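Local coordinates for universal stress protein A-like protein (Arabidopsis thaliana, PDB 2GM3) that binds adenosine monophosphate in a fold of the universal stress protein family, while its wider cellular role remains unestablished, at residues K113-I116 / C117-V120; L86-L89 / E90-N94; R29-E32 / W33-K37; I161-A165 / D166-S170; F74-M77 / R78-N81. All coordinates share one frame; numbering follows the deposited sequence.

Contact 1 of 5, residues K113-I116 / C117-V120; sequences KDVI and CQEV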
loop_
_atom_site.group_PDB
_atom_site.type_symbol
_atom_site.label_atom_id
_atom_site.label_comp_id
_atom_site.label_asym_id
_atom_site.label_seq_id
_atom_site.Cartn_x
_atom_site.Cartn_y
_atom_site.Cartn_z
ATOM N N LYS A 113 7.171 2.968 14.748
ATOM C CA LYS A 113 6.985 1.781 13.914
ATOM C C LYS A 113 6.315 0.626 14.690
ATOM O O LYS A 113 5.435 -0.057 14.150
ATOM C CB LYS A 113 8.307 1.324 13.317
ATOM C CG LYS A 113 9.411 1.320 14.296
ATOM C CD LYS A 113 10.502 0.431 13.854
ATOM C CE LYS A 113 11.309 -0.063 15.022
ATOM N NZ LYS A 113 12.388 0.907 15.229
ATOM N N ASP A 114 6.727 0.423 15.939
ATOM C CA ASP A 114 6.136 -0.577 16.813
ATOM C C ASP A 114 4.655 -0.265 17.072
ATOM O O ASP A 114 3.792 -1.150 16.985
ATOM C CB ASP A 114 6.889 -0.639 18.175
ATOM C CG ASP A 114 8.195 -1.457 18.115
ATOM O OD1 ASP A 114 8.371 -2.276 17.169
ATOM O OD2 ASP A 114 9.048 -1.306 19.037
ATOM N N VAL A 115 4.380 0.998 17.388
ATOM C CA VAL A 115 3.032 1.428 17.760
ATOM C C VAL A 115 2.081 1.352 16.583
ATOM O O VAL A 115 0.950 0.881 16.731
ATOM C CB VAL A 115 3.012 2.862 18.383
ATOM C CG1 VAL A 115 1.615 3.374 18.465
ATOM C CG2 VAL A 115 3.622 2.833 19.759
ATOM N N ILE A 116 2.538 1.805 15.421
ATOM C CA ILE A 116 1.731 1.691 14.197
ATOM C C ILE A 116 1.286 0.251 14.012
ATOM O O ILE A 116 0.098 0.005 13.773
ATOM C CB ILE A 116 2.496 2.122 12.928
ATOM C CG1 ILE A 116 2.840 3.606 12.993
ATOM C CG2 ILE A 116 1.688 1.764 11.654
ATOM C CD1 ILE A 116 3.711 4.053 11.850
ATOM N N CYS A 117 2.222 -0.691 14.160
ATOM C CA CYS A 117 1.910 -2.103 14.055
ATOM C C CYS A 117 0.994 -2.603 15.157
ATOM O O CYS A 117 0.126 -3.438 14.907
ATOM C CB CYS A 117 3.190 -2.956 13.981
ATOM S SG CYS A 117 4.021 -2.752 12.392
ATOM N N GLN A 118 1.184 -2.122 16.379
ATOM C CA GLN A 118 0.290 -2.518 17.473
ATOM C C GLN A 118 -1.113 -1.989 17.181
ATOM O O GLN A 118 -2.111 -2.668 17.402
ATOM C CB GLN A 118 0.758 -1.971 18.813
ATOM C CG GLN A 118 2.019 -2.611 19.376
ATOM C CD GLN A 118 2.448 -1.897 20.667
ATOM O OE1 GLN A 118 2.799 -0.714 20.649
ATOM N NE2 GLN A 118 2.382 -2.604 21.794
ATOM N N GLU A 119 -1.175 -0.792 16.621
ATOM C CA GLU A 119 -2.452 -0.159 16.344
ATOM C C GLU A 119 -3.185 -0.854 15.205
ATOM O O GLU A 119 -4.414 -1.064 15.278
ATOM C CB GLU A 119 -2.278 1.336 16.124
ATOM C CG GLU A 119 -1.932 2.078 17.426
ATOM C CD GLU A 119 -3.151 2.255 18.326
ATOM O OE1 GLU A 119 -3.283 1.510 19.339
ATOM O OE2 GLU A 119 -4.005 3.110 18.003
ATOM N N VAL A 120 -2.428 -1.289 14.198
ATOM C CA VAL A 120 -3.003 -2.113 13.133
ATOM C C VAL A 120 -3.701 -3.332 13.681
ATOM O O VAL A 120 -4.839 -3.602 13.306
ATOM C CB VAL A 120 -1.957 -2.496 12.059
ATOM C CG1 VAL A 120 -2.492 -3.619 11.168
ATOM C CG2 VAL A 120 -1.553 -1.243 11.250
#
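Val115 carries CG1 anti to its backbone N (chi1 167°), and that branch lies alongside Glu119, the two side chains pointing the same way. Glu119 chi1 (-71°), with CG anti to the carbonyl carbon, brings CG within 3.9 Å of Val115 CG1 and within 3.2 Å of Val115 O. The other branch, CG2, is met from a different direction, for Gln118 slants across it and sets OE1 3.7 Å from Val115 CG2. One residue further along, the CG2 methyls of Ile116 and Val120 approach loosely, 4.4 Å apart.

Beneath these pairs runs an uninterrupted set of i to i+4 helical bonds. Glu119 N to Val115 O is the shortest at 2.7 Å, while Cys117 N to Lys113 O, at 3.3 Å, is the longest. A bend at chi2 (-76°) turns the Glu119 carboxylate away from Val115: OE2 has partners in Trp106 NE1, by a hydrogen bond, and Arg122, by a salt bridge. Lys113 finds its counter-charge in Asp111.

All eight residues belong to helix 112-123, which packs on the parallel sheet. Val115 rests on Val53 of strand 46-54, and Val120 on Met9 of strand 6-11. Ile116 touches both strands, Val146 and Cys150 of helix 146-153, and the bound AMP, so Ile116 brings the helix into the wall of the nucleotide pocket.

Contact 2 of 5, residues L86-L89 / E90-N94; sequences LHLL and EFFVN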
loop_
_atom_site.group_PDB
_atom_site.type_symbol
_atom_site.label_atom_id
_atom_site.label_comp_id
_atom_site.label_asym_id
_atom_site.label_seq_id
_atom_site.Cartn_x
_atom_site.Cartn_y
_atom_site.Cartn_z
ATOM N N LEU A 86 -1.488 17.077 18.334
ATOM C CA LEU A 86 -2.884 17.432 18.140
ATOM C C LEU A 86 -3.055 18.327 16.898
ATOM O O LEU A 86 -3.954 18.114 16.102
ATOM C CB LEU A 86 -3.474 18.097 19.422
ATOM C CG LEU A 86 -3.551 17.219 20.676
ATOM C CD1 LEU A 86 -3.963 17.984 21.923
ATOM C CD2 LEU A 86 -4.508 16.055 20.473
ATOM N N HIS A 87 -2.173 19.312 16.746
ATOM C CA HIS A 87 -2.210 20.250 15.608
ATOM C C HIS A 87 -2.104 19.476 14.294
ATOM O O HIS A 87 -2.710 19.794 13.286
ATOM C CB HIS A 87 -1.006 21.197 15.648
ATOM C CG HIS A 87 -1.197 22.420 16.489
ATOM N ND1 HIS A 87 -2.318 23.219 16.408
ATOM C CD2 HIS A 87 -0.383 23.009 17.398
ATOM C CE1 HIS A 87 -2.195 24.237 17.246
ATOM N NE2 HIS A 87 -1.023 24.141 17.848
ATOM N N LEU A 88 -1.294 18.441 14.341
ATOM C CA LEU A 88 -1.105 17.565 13.240
ATOM C C LEU A 88 -2.414 16.851 12.854
ATOM O O LEU A 88 -2.818 16.856 11.678
ATOM C CB LEU A 88 -0.051 16.551 13.644
ATOM C CG LEU A 88 0.750 15.800 12.610
ATOM C CD1 LEU A 88 1.276 16.785 11.570
ATOM C CD2 LEU A 88 1.886 15.175 13.363
ATOM N N LEU A 89 -3.047 16.223 13.838
ATOM C CA LEU A 89 -4.342 15.574 13.679
ATOM C C LEU A 89 -5.404 16.511 13.143
ATOM O O LEU A 89 -6.169 16.149 12.267
ATOM C CB LEU A 89 -4.814 15.082 15.035
ATOM C CG LEU A 89 -4.581 13.600 15.277
ATOM C CD1 LEU A 89 -3.332 13.043 14.641
ATOM C CD2 LEU A 89 -4.653 13.389 16.777
ATOM N N GLU A 90 -5.452 17.718 13.696
ATOM C CA GLU A 90 -6.404 18.715 13.281
ATOM C C GLU A 90 -6.238 19.123 11.805
ATOM O O GLU A 90 -7.237 19.366 11.106
ATOM C CB GLU A 90 -6.312 19.934 14.199
ATOM C CG GLU A 90 -7.390 20.944 13.955
ATOM C CD GLU A 90 -7.352 22.114 14.913
ATOM O OE1 GLU A 90 -6.366 22.294 15.660
ATOM O OE2 GLU A 90 -8.330 22.881 14.917
ATOM N N PHE A 91 -4.993 19.198 11.336
ATOM C CA PHE A 91 -4.750 19.461 9.916
ATOM C C PHE A 91 -5.420 18.418 9.017
ATOM O O PHE A 91 -6.124 18.785 8.098
ATOM C CB PHE A 91 -3.256 19.616 9.568
ATOM C CG PHE A 91 -2.993 19.662 8.080
ATOM C CD1 PHE A 91 -3.049 20.873 7.384
ATOM C CD2 PHE A 91 -2.700 18.477 7.363
ATOM C CE1 PHE A 91 -2.820 20.916 5.984
ATOM C CE2 PHE A 91 -2.477 18.509 5.968
ATOM C CZ PHE A 91 -2.527 19.726 5.287
ATOM N N PHE A 92 -5.266 17.141 9.338
ATOM C CA PHE A 92 -5.817 16.075 8.501
ATOM C C PHE A 92 -7.307 15.878 8.657
ATOM O O PHE A 92 -7.986 15.519 7.703
ATOM C CB PHE A 92 -5.076 14.752 8.731
ATOM C CG PHE A 92 -3.671 14.768 8.225
ATOM C CD1 PHE A 92 -2.613 15.034 9.091
ATOM C CD2 PHE A 92 -3.396 14.523 6.878
ATOM C CE1 PHE A 92 -1.292 15.040 8.627
ATOM C CE2 PHE A 92 -2.079 14.530 6.396
ATOM C CZ PHE A 92 -1.022 14.798 7.264
ATOM N N VAL A 93 -7.813 16.144 9.857
ATOM C CA VAL A 93 -9.224 16.023 10.137
ATOM C C VAL A 93 -9.969 17.122 9.359
ATOM O O VAL A 93 -11.047 16.890 8.807
ATOM C CB VAL A 93 -9.445 16.002 11.663
ATOM C CG1 VAL A 93 -10.923 16.376 12.087
ATOM C CG2 VAL A 93 -8.994 14.635 12.206
ATOM N N ASN A 94 -9.359 18.294 9.261
ATOM C CA ASN A 94 -9.939 19.364 8.465
ATOM C C ASN A 94 -9.981 18.993 6.998
ATOM O O ASN A 94 -10.968 19.272 6.322
ATOM C CB ASN A 94 -9.203 20.669 8.694
ATOM C CG ASN A 94 -9.700 21.395 9.924
ATOM O OD1 ASN A 94 -10.861 21.768 10.000
ATOM N ND2 ASN A 94 -8.824 21.618 10.882
#
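Leu88 and Phe92 face one another across one helical turn, and the phenylalanine ring meets the turn edge-on. Its CD1 lies 3.2 Å from Leu88 O, which sits at the rim close to the ring plane, while Leu88 CD1 comes to 4.3 Å from Phe92 CE1. With CG anti to the carbonyl carbon (chi1 -69°), Phe92 sends its ring back along this carbonyl. Phe91 swings the other way, CG anti to its backbone N (chi1 171°), and places CD2 3.7 Å above the plane of the Phe92 ring, over its centre; in turn Phe92 CD1 lies in plane at the edge of the Phe91 ring.

A second carbonyl is lined by aliphatic carbon: Val93 CG2 approaches Leu89 O to 3.2 Å, while Val93 N bonds that oxygen at 2.9 Å. By comparison the bond from Phe92 N to Leu88 O is weak, at 3.4 Å. Leu88 and Leu89 both rest on His52 of strand 46-54, and Phe92 reaches the AMP-binding residues Val12 and Cys27.

On the exposed flank, His87 ND1 and Glu90 OE1 stand 4.2 Å apart, short of a salt bridge. The contact is thus amphipathic: leucine and aromatic carbon face the sheet and helix 25-39, whereas the acid at the surface would probably stabilise a proton on the histidine rather than lock its ring in place.

Contact 3 of 5, residues R29-E32 / W33-K37; sequences RAFE and WTLEK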
loop_
_atom_site.group_PDB
_atom_site.type_symbol
_atom_site.label_atom_id
_atom_site.label_comp_id
_atom_site.label_asym_id
_atom_site.label_seq_id
_atom_site.Cartn_x
_atom_site.Cartn_y
_atom_site.Cartn_z
ATOM N N ARG A 29 1.872 13.922 1.395
ATOM C CA ARG A 29 1.770 13.384 0.064
ATOM C C ARG A 29 0.982 12.078 0.092
ATOM O O ARG A 29 0.063 11.875 -0.715
ATOM C CB ARG A 29 3.164 13.173 -0.552
ATOM C CG ARG A 29 3.117 12.411 -1.855
ATOM C CD ARG A 29 2.268 13.188 -2.887
ATOM N NE ARG A 29 2.658 14.584 -2.889
ATOM C CZ ARG A 29 1.818 15.599 -2.969
ATOM N NH1 ARG A 29 0.507 15.384 -3.086
ATOM N NH2 ARG A 29 2.297 16.830 -2.928
ATOM N N ALA A 30 1.327 11.224 1.056
ATOM C CA ALA A 30 0.650 9.948 1.227
ATOM C C ALA A 30 -0.867 10.100 1.420
ATOM O O ALA A 30 -1.653 9.393 0.796
ATOM C CB ALA A 30 1.241 9.223 2.392
ATOM N N PHE A 31 -1.248 11.013 2.307
ATOM C CA PHE A 31 -2.650 11.301 2.579
ATOM C C PHE A 31 -3.332 11.882 1.348
ATOM O O PHE A 31 -4.362 11.392 0.935
ATOM C CB PHE A 31 -2.747 12.314 3.702
ATOM C CG PHE A 31 -4.144 12.752 4.020
ATOM C CD1 PHE A 31 -4.921 12.023 4.932
ATOM C CD2 PHE A 31 -4.646 13.955 3.498
ATOM C CE1 PHE A 31 -6.197 12.447 5.251
ATOM C CE2 PHE A 31 -5.918 14.395 3.838
ATOM C CZ PHE A 31 -6.692 13.645 4.722
ATOM N N GLU A 32 -2.763 12.915 0.761
ATOM C CA GLU A 32 -3.404 13.544 -0.394
ATOM C C GLU A 32 -3.545 12.600 -1.589
ATOM O O GLU A 32 -4.541 12.622 -2.284
ATOM C CB GLU A 32 -2.670 14.813 -0.829
ATOM C CG GLU A 32 -2.653 15.821 0.318
ATOM C CD GLU A 32 -2.230 17.216 -0.074
ATOM O OE1 GLU A 32 -1.432 17.387 -1.028
ATOM O OE2 GLU A 32 -2.711 18.146 0.618
ATOM N N TRP A 33 -2.540 11.774 -1.810
ATOM C CA TRP A 33 -2.566 10.824 -2.873
ATOM C C TRP A 33 -3.695 9.827 -2.649
ATOM O O TRP A 33 -4.427 9.512 -3.594
ATOM C CB TRP A 33 -1.239 10.087 -2.932
ATOM C CG TRP A 33 -1.101 9.178 -4.083
ATOM C CD1 TRP A 33 -0.548 9.479 -5.299
ATOM C CD2 TRP A 33 -1.501 7.814 -4.151
ATOM N NE1 TRP A 33 -0.580 8.396 -6.103
ATOM C CE2 TRP A 33 -1.156 7.349 -5.433
ATOM C CE3 TRP A 33 -2.129 6.936 -3.259
ATOM C CZ2 TRP A 33 -1.425 6.046 -5.858
ATOM C CZ3 TRP A 33 -2.385 5.633 -3.677
ATOM C CH2 TRP A 33 -2.017 5.202 -4.965
ATOM N N THR A 34 -3.810 9.320 -1.422
ATOM C CA THR A 34 -4.871 8.401 -1.086
ATOM C C THR A 34 -6.239 8.991 -1.346
ATOM O O THR A 34 -7.072 8.296 -1.884
ATOM C CB THR A 34 -4.782 7.888 0.379
ATOM O OG1 THR A 34 -3.493 7.311 0.597
ATOM C CG2 THR A 34 -5.825 6.815 0.631
ATOM N N LEU A 35 -6.461 10.264 -0.989
ATOM C CA LEU A 35 -7.742 10.920 -1.252
ATOM C C LEU A 35 -7.986 11.051 -2.723
ATOM O O LEU A 35 -9.079 10.770 -3.191
ATOM C CB LEU A 35 -7.813 12.295 -0.632
ATOM C CG LEU A 35 -7.773 12.241 0.882
ATOM C CD1 LEU A 35 -7.980 13.689 1.309
ATOM C CD2 LEU A 35 -8.882 11.336 1.391
ATOM N N GLU A 36 -6.960 11.455 -3.454
ATOM C CA GLU A 36 -7.084 11.691 -4.870
ATOM C C GLU A 36 -7.289 10.393 -5.651
ATOM O O GLU A 36 -8.198 10.303 -6.458
ATOM C CB GLU A 36 -5.855 12.413 -5.400
ATOM C CG GLU A 36 -6.028 12.832 -6.863
ATOM C CD GLU A 36 -4.757 13.374 -7.491
ATOM O OE1 GLU A 36 -3.821 13.777 -6.744
ATOM O OE2 GLU A 36 -4.708 13.408 -8.743
ATOM N N LYS A 37 -6.448 9.388 -5.413
ATOM C CA LYS A 37 -6.456 8.191 -6.258
ATOM C C LYS A 37 -7.284 7.036 -5.732
ATOM O O LYS A 37 -7.758 6.222 -6.529
ATOM C CB LYS A 37 -5.051 7.659 -6.545
ATOM C CG LYS A 37 -4.050 8.681 -6.943
ATOM C CD LYS A 37 -4.217 9.160 -8.329
ATOM C CE LYS A 37 -3.013 9.979 -8.729
ATOM N NZ LYS A 37 -3.325 10.876 -9.899
#
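From Arg29 to Lys37 the backbone keeps i to i+4 bonding, beginning with Trp33 N to Arg29 O at 2.8 Å, with a wider pi-type turn at 34-37. One carbonyl in this run is gripped twice: Thr34 N and Thr34 OG1 both donate to Ala30 O, at 3.1 and 2.8 Å, and they arrive from opposite faces of its plane. The hydroxyl can do so because chi1 of -55° sets OG1 beside the backbone N, which satisfies a polar group in a buried place.

Leu35 leans over the Phe31 ring, with CG above one face toward the rim and CD1 only 3.3 Å from Phe31 CE2. That ring, anti to its backbone N (chi1 177°), also meets Phe92 of helix 81-99 edge-to-face.

Helix 25-39 is the crossover of the beta-alpha-beta unit formed with strands 6-11 and 46-54, which lie next to each other in the five-stranded parallel sheet. The helix lies over the neighbouring side of the sheet, where Ala30 and Thr34 pack on Val129 of strand 127-132 and Ile161 of strand 158-162.

Charges lie along the outer flank. Arg29 NH1 makes a long salt bridge of 3.5 Å with Glu32 OE1, while its NE is paired with Glu167. Lys37 NZ meets Glu36 OE2 at 3.1 Å from above the carboxylate plane, and Lys37 CG lies 3.5 Å above the Trp33 ring toward its rim. The indole itself packs on Pro157 of the second subunit, whose Thr6 OG1 bonds Lys37 O.

Contact 4 of 5, residues I161-A165 / D166-S170; sequences IKRNA and DETPS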
loop_
_atom_site.group_PDB
_atom_site.type_symbol
_atom_site.label_atom_id
_atom_site.label_comp_id
_atom_site.label_asym_id
_atom_site.label_seq_id
_atom_site.Cartn_x
_atom_site.Cartn_y
_atom_site.Cartn_z
ATOM N N ILE A 161 3.699 5.266 -0.092
ATOM C CA ILE A 161 3.707 6.339 -1.070
ATOM C C ILE A 161 4.898 7.214 -0.818
ATOM O O ILE A 161 5.076 7.685 0.290
ATOM C CB ILE A 161 2.396 7.188 -0.970
ATOM C CG1 ILE A 161 1.171 6.279 -1.177
ATOM C CG2 ILE A 161 2.397 8.365 -1.987
ATOM C CD1 ILE A 161 0.034 6.585 -0.339
ATOM N N LYS A 162 5.715 7.402 -1.853
ATOM C CA LYS A 162 6.905 8.227 -1.822
ATOM C C LYS A 162 6.550 9.592 -2.328
ATOM O O LYS A 162 5.529 9.758 -2.967
ATOM C CB LYS A 162 8.009 7.669 -2.709
ATOM C CG LYS A 162 8.662 6.418 -2.140
ATOM C CD LYS A 162 9.450 5.684 -3.243
ATOM C CE LYS A 162 9.832 4.260 -2.827
ATOM N NZ LYS A 162 9.724 3.296 -4.024
ATOM N N ARG A 163 7.395 10.577 -2.048
ATOM C CA ARG A 163 7.128 11.962 -2.379
ATOM C C ARG A 163 7.384 12.193 -3.844
ATOM O O ARG A 163 8.115 11.435 -4.472
ATOM C CB ARG A 163 8.027 12.880 -1.542
ATOM C CG ARG A 163 7.670 12.827 -0.032
ATOM C CD ARG A 163 8.746 13.392 0.847
ATOM N NE ARG A 163 9.990 12.700 0.613
ATOM C CZ ARG A 163 11.045 12.829 1.385
ATOM N NH1 ARG A 163 10.984 13.633 2.451
ATOM N NH2 ARG A 163 12.156 12.170 1.085
ATOM N N ASN A 164 6.778 13.236 -4.401
ATOM C CA ASN A 164 7.103 13.665 -5.752
ATOM C C ASN A 164 8.536 14.152 -5.776
ATOM O O ASN A 164 9.051 14.646 -4.784
ATOM C CB ASN A 164 6.155 14.791 -6.217
ATOM C CG ASN A 164 4.673 14.360 -6.226
ATOM O OD1 ASN A 164 4.357 13.169 -6.369
ATOM N ND2 ASN A 164 3.768 15.324 -6.072
ATOM N N ALA A 165 9.186 14.018 -6.923
ATOM C CA ALA A 165 10.539 14.512 -7.098
ATOM C C ALA A 165 10.649 15.986 -6.704
ATOM O O ALA A 165 11.652 16.414 -6.113
ATOM C CB ALA A 165 10.991 14.328 -8.555
ATOM N N ASP A 166 9.623 16.766 -7.036
ATOM C CA ASP A 166 9.727 18.223 -6.900
ATOM C C ASP A 166 9.450 18.713 -5.479
ATOM O O ASP A 166 9.530 19.911 -5.208
ATOM C CB ASP A 166 8.860 18.971 -7.935
ATOM C CG ASP A 166 7.356 18.784 -7.696
ATOM O OD1 ASP A 166 6.549 19.312 -8.503
ATOM O OD2 ASP A 166 6.988 18.124 -6.699
ATOM N N GLU A 167 9.125 17.799 -4.576
ATOM C CA GLU A 167 8.938 18.161 -3.174
ATOM C C GLU A 167 9.887 17.389 -2.263
ATOM O O GLU A 167 9.811 17.499 -1.054
ATOM C CB GLU A 167 7.492 17.931 -2.740
ATOM C CG GLU A 167 7.139 16.478 -2.722
ATOM C CD GLU A 167 5.701 16.205 -2.400
ATOM O OE1 GLU A 167 5.267 15.085 -2.754
ATOM O OE2 GLU A 167 5.021 17.096 -1.813
ATOM N N THR A 168 10.764 16.596 -2.860
ATOM C CA THR A 168 11.769 15.857 -2.125
ATOM C C THR A 168 12.942 16.794 -1.818
ATOM O O THR A 168 13.511 17.370 -2.736
ATOM C CB THR A 168 12.216 14.635 -2.938
ATOM O OG1 THR A 168 11.072 13.818 -3.182
ATOM C CG2 THR A 168 13.266 13.812 -2.172
ATOM N N PRO A 169 13.281 16.963 -0.519
ATOM C CA PRO A 169 14.358 17.879 -0.154
ATOM C C PRO A 169 15.685 17.290 -0.600
ATOM O O PRO A 169 15.808 16.070 -0.741
ATOM C CB PRO A 169 14.286 17.945 1.381
ATOM C CG PRO A 169 13.001 17.280 1.770
ATOM C CD PRO A 169 12.701 16.304 0.673
ATOM N N SER A 170 16.670 18.145 -0.837
ATOM C CA SER A 170 17.933 17.672 -1.384
ATOM C C SER A 170 18.519 16.539 -0.529
ATOM O O SER A 170 19.105 15.602 -1.058
ATOM C CB SER A 170 18.909 18.820 -1.593
ATOM O OG SER A 170 19.038 19.587 -0.409
#
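Asn164 and Glu167 clasp each other in both directions, and this is the tight part of the contact. Asn164 N donates to Glu167 OE1 at 2.9 Å, using the anti lone pair of the carboxylate, and Glu167 N returns a bond to Asn164 O at 3.2 Å. The carboxylate can reach back because CG of Glu167 takes the crowded position between backbone N and carbonyl carbon (chi1 67°), with the chain extended beyond it. Thr168 OG1 adds a 2.7 Å bond to Asn164 O, coming from the face of the carbonyl opposite to Glu167 N; each donor stands above the plane rather than on a lone pair.

The bond from Glu167 N closes a type I turn, with Ala165 and Asp166 at its corners. It follows strand 158-162, an outermost strand of the parallel sheet within this chain, and turns the C-terminal tail back on itself. Glu167 OE1 also serves Arg29 of helix 25-39, so the turn is held to that helix.

Arg163 is buried, in contrast to the corner. Pro169 CD lies 3.6 Å above one face of its guanidinium, toward the rim, and Thr168 CG2 is 3.8 Å from Arg163 NH2. NH1 is bonded to Asp174 O and salt-bridged to Asp175, NH2 is bonded to Pro172 O, and the side chain neighbours the AMP-binding residues Ser26 and Arg133.

Toward solvent the hold slackens. Thr168 N to Ala165 O is a weak bond of 3.4 Å, and exposed Asp166 brings OD2 no nearer than 3.5 Å to Asn164 CB.

Contact 5 of 5, residues F74-M77 / R78-N81; sequences FRDM and RQSN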
loop_
_atom_site.group_PDB
_atom_site.type_symbol
_atom_site.label_atom_id
_atom_site.label_comp_id
_atom_site.label_asym_id
_atom_site.label_seq_id
_atom_site.Cartn_x
_atom_site.Cartn_y
_atom_site.Cartn_z
ATOM N N PHE A 74 5.657 28.645 28.653
ATOM C CA PHE A 74 4.335 28.445 28.073
ATOM C C PHE A 74 4.371 28.331 26.560
ATOM O O PHE A 74 3.531 27.664 25.970
ATOM C CB PHE A 74 3.373 29.556 28.494
ATOM C CG PHE A 74 2.977 29.481 29.923
ATOM C CD1 PHE A 74 3.654 30.221 30.884
ATOM C CD2 PHE A 74 1.937 28.656 30.318
ATOM C CE1 PHE A 74 3.288 30.135 32.208
ATOM C CE2 PHE A 74 1.574 28.568 31.628
ATOM C CZ PHE A 74 2.244 29.306 32.580
ATOM N N ARG A 75 5.347 28.985 25.940
ATOM C CA ARG A 75 5.545 28.851 24.522
ATOM C C ARG A 75 6.088 27.472 24.188
ATOM O O ARG A 75 5.651 26.860 23.214
ATOM C CB ARG A 75 6.374 30.004 23.997
ATOM C CG ARG A 75 5.479 31.223 23.827
ATOM C CD ARG A 75 5.980 32.430 24.587
ATOM N NE ARG A 75 6.921 33.186 23.772
ATOM C CZ ARG A 75 7.624 34.231 24.194
ATOM N NH1 ARG A 75 7.503 34.671 25.440
ATOM N NH2 ARG A 75 8.452 34.839 23.354
ATOM N N ASP A 76 6.976 26.963 25.038
ATOM C CA ASP A 76 7.508 25.608 24.895
ATOM C C ASP A 76 6.444 24.535 24.977
ATOM O O ASP A 76 6.452 23.599 24.173
ATOM C CB ASP A 76 8.588 25.337 25.937
ATOM C CG ASP A 76 9.817 26.166 25.712
ATOM O OD1 ASP A 76 10.311 26.198 24.577
ATOM O OD2 ASP A 76 10.295 26.797 26.666
HETATM N N MSE A 77 5.540 24.676 25.947
HETATM C CA MSE A 77 4.431 23.744 26.168
HETATM C C MSE A 77 3.596 23.651 24.903
HETATM O O MSE A 77 3.230 22.564 24.440
HETATM C CB MSE A 77 3.564 24.236 27.339
HETATM C CG MSE A 77 2.128 23.722 27.357
HETATM SE SE MSE A 77 0.976 24.745 28.546
HETATM C CE MSE A 77 0.801 26.406 27.513
ATOM N N ARG A 78 3.307 24.830 24.360
ATOM C CA ARG A 78 2.523 24.957 23.163
ATOM C C ARG A 78 3.233 24.330 21.981
ATOM O O ARG A 78 2.630 24.129 20.952
ATOM C CB ARG A 78 2.181 26.428 22.901
ATOM C CG ARG A 78 0.948 26.923 23.664
ATOM C CD ARG A 78 0.510 28.332 23.235
ATOM N NE ARG A 78 1.422 29.394 23.687
ATOM C CZ ARG A 78 1.368 30.004 24.876
ATOM N NH1 ARG A 78 0.447 29.665 25.774
ATOM N NH2 ARG A 78 2.243 30.959 25.171
ATOM N N GLN A 79 4.508 24.000 22.154
ATOM C CA GLN A 79 5.327 23.380 21.118
ATOM C C GLN A 79 5.778 21.979 21.527
ATOM O O GLN A 79 6.685 21.402 20.924
ATOM C CB GLN A 79 6.563 24.236 20.842
ATOM C CG GLN A 79 6.277 25.569 20.152
ATOM C CD GLN A 79 7.501 26.485 20.075
ATOM O OE1 GLN A 79 8.596 26.152 20.570
ATOM N NE2 GLN A 79 7.318 27.653 19.451
ATOM N N SER A 80 5.175 21.436 22.575
ATOM C CA SER A 80 5.485 20.080 23.009
ATOM C C SER A 80 5.075 19.083 21.920
ATOM O O SER A 80 4.414 19.456 20.955
ATOM C CB SER A 80 4.729 19.763 24.302
ATOM O OG SER A 80 3.356 19.636 24.024
ATOM N N ASN A 81 5.451 17.821 22.114
ATOM C CA ASN A 81 5.051 16.737 21.236
ATOM C C ASN A 81 3.554 16.493 21.268
ATOM O O ASN A 81 2.954 16.178 20.232
ATOM C CB ASN A 81 5.796 15.440 21.570
ATOM C CG ASN A 81 7.310 15.594 21.514
ATOM O OD1 ASN A 81 7.837 16.532 20.903
ATOM N ND2 ASN A 81 8.019 14.680 22.173
#
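Phe74 O sits 3.4 Å above the guanidinium plane of Arg78, over its centre, making a carbonyl-to-face contact rather than a hydrogen bond with the guanidinium N-H groups. At the same group, Arg75 CG lies 3.5 Å from Arg78 NH2. The guanidinium of Arg75 is turned almost parallel to that of Arg78, their planes 10° apart, but Arg75 NE and Arg78 NH2 remain 5.4 Å from each other. The Phe74 ring stacks on Tyr68, and at its edge, in plane, lies the selenomethionine methyl, Met77 CE, which also reaches Arg78 NH1 (3.7 Å). A bend at chi3 (-72°) folds Arg78 back over the end of helix 71-77.

Phe74 O is used a second time by Arg78 N, at 3.3 Å. After it the helical pattern gives way to a type I turn from Met77 to Ser80. Met77 O receives Ser80 N at 2.9 Å from above its plane and Ser80 OG at 3.0 Å within the plane. Gln79 N bonds Asp76 O. Ser80 then opens helix 81-99 as its N-cap, with OG held to Ala83 N.

Chemically, the final carbonyls are taken up by the amides of Arg78, Gln79 and Ser80 and by the Ser80 hydroxyl, with the Arg78 guanidinium lying over Phe74 O. That cation would probably be stabilised by the helix's negative C-terminal end, which may offset the nearby charge of Arg75, and the single hydroxyl of Ser80 links one helix to the next.

Overall arrangement
From the N terminus the order is contact 3, contact 5, contact 2, contact 1 and contact 4. Each is local, so none closes a long loop, and they follow in series without nesting or crossing. Contact 3 lies on the first crossover helix; contact 5 ends helix 71-77 and leads into helix 81-99, which carries contact 2, their nearest atoms about 5 Å apart. Contacts 2 and 3 touch through aromatic rings, joining helices 81-99 and 25-39, while contact 4 meets contact 3 through a salt bridge, tying the C-terminal tail to helix 25-39; both also reach the second subunit. Contact 1, on helix 112-123, lies across the chain's centre from contact 2, about 20 Å between centres.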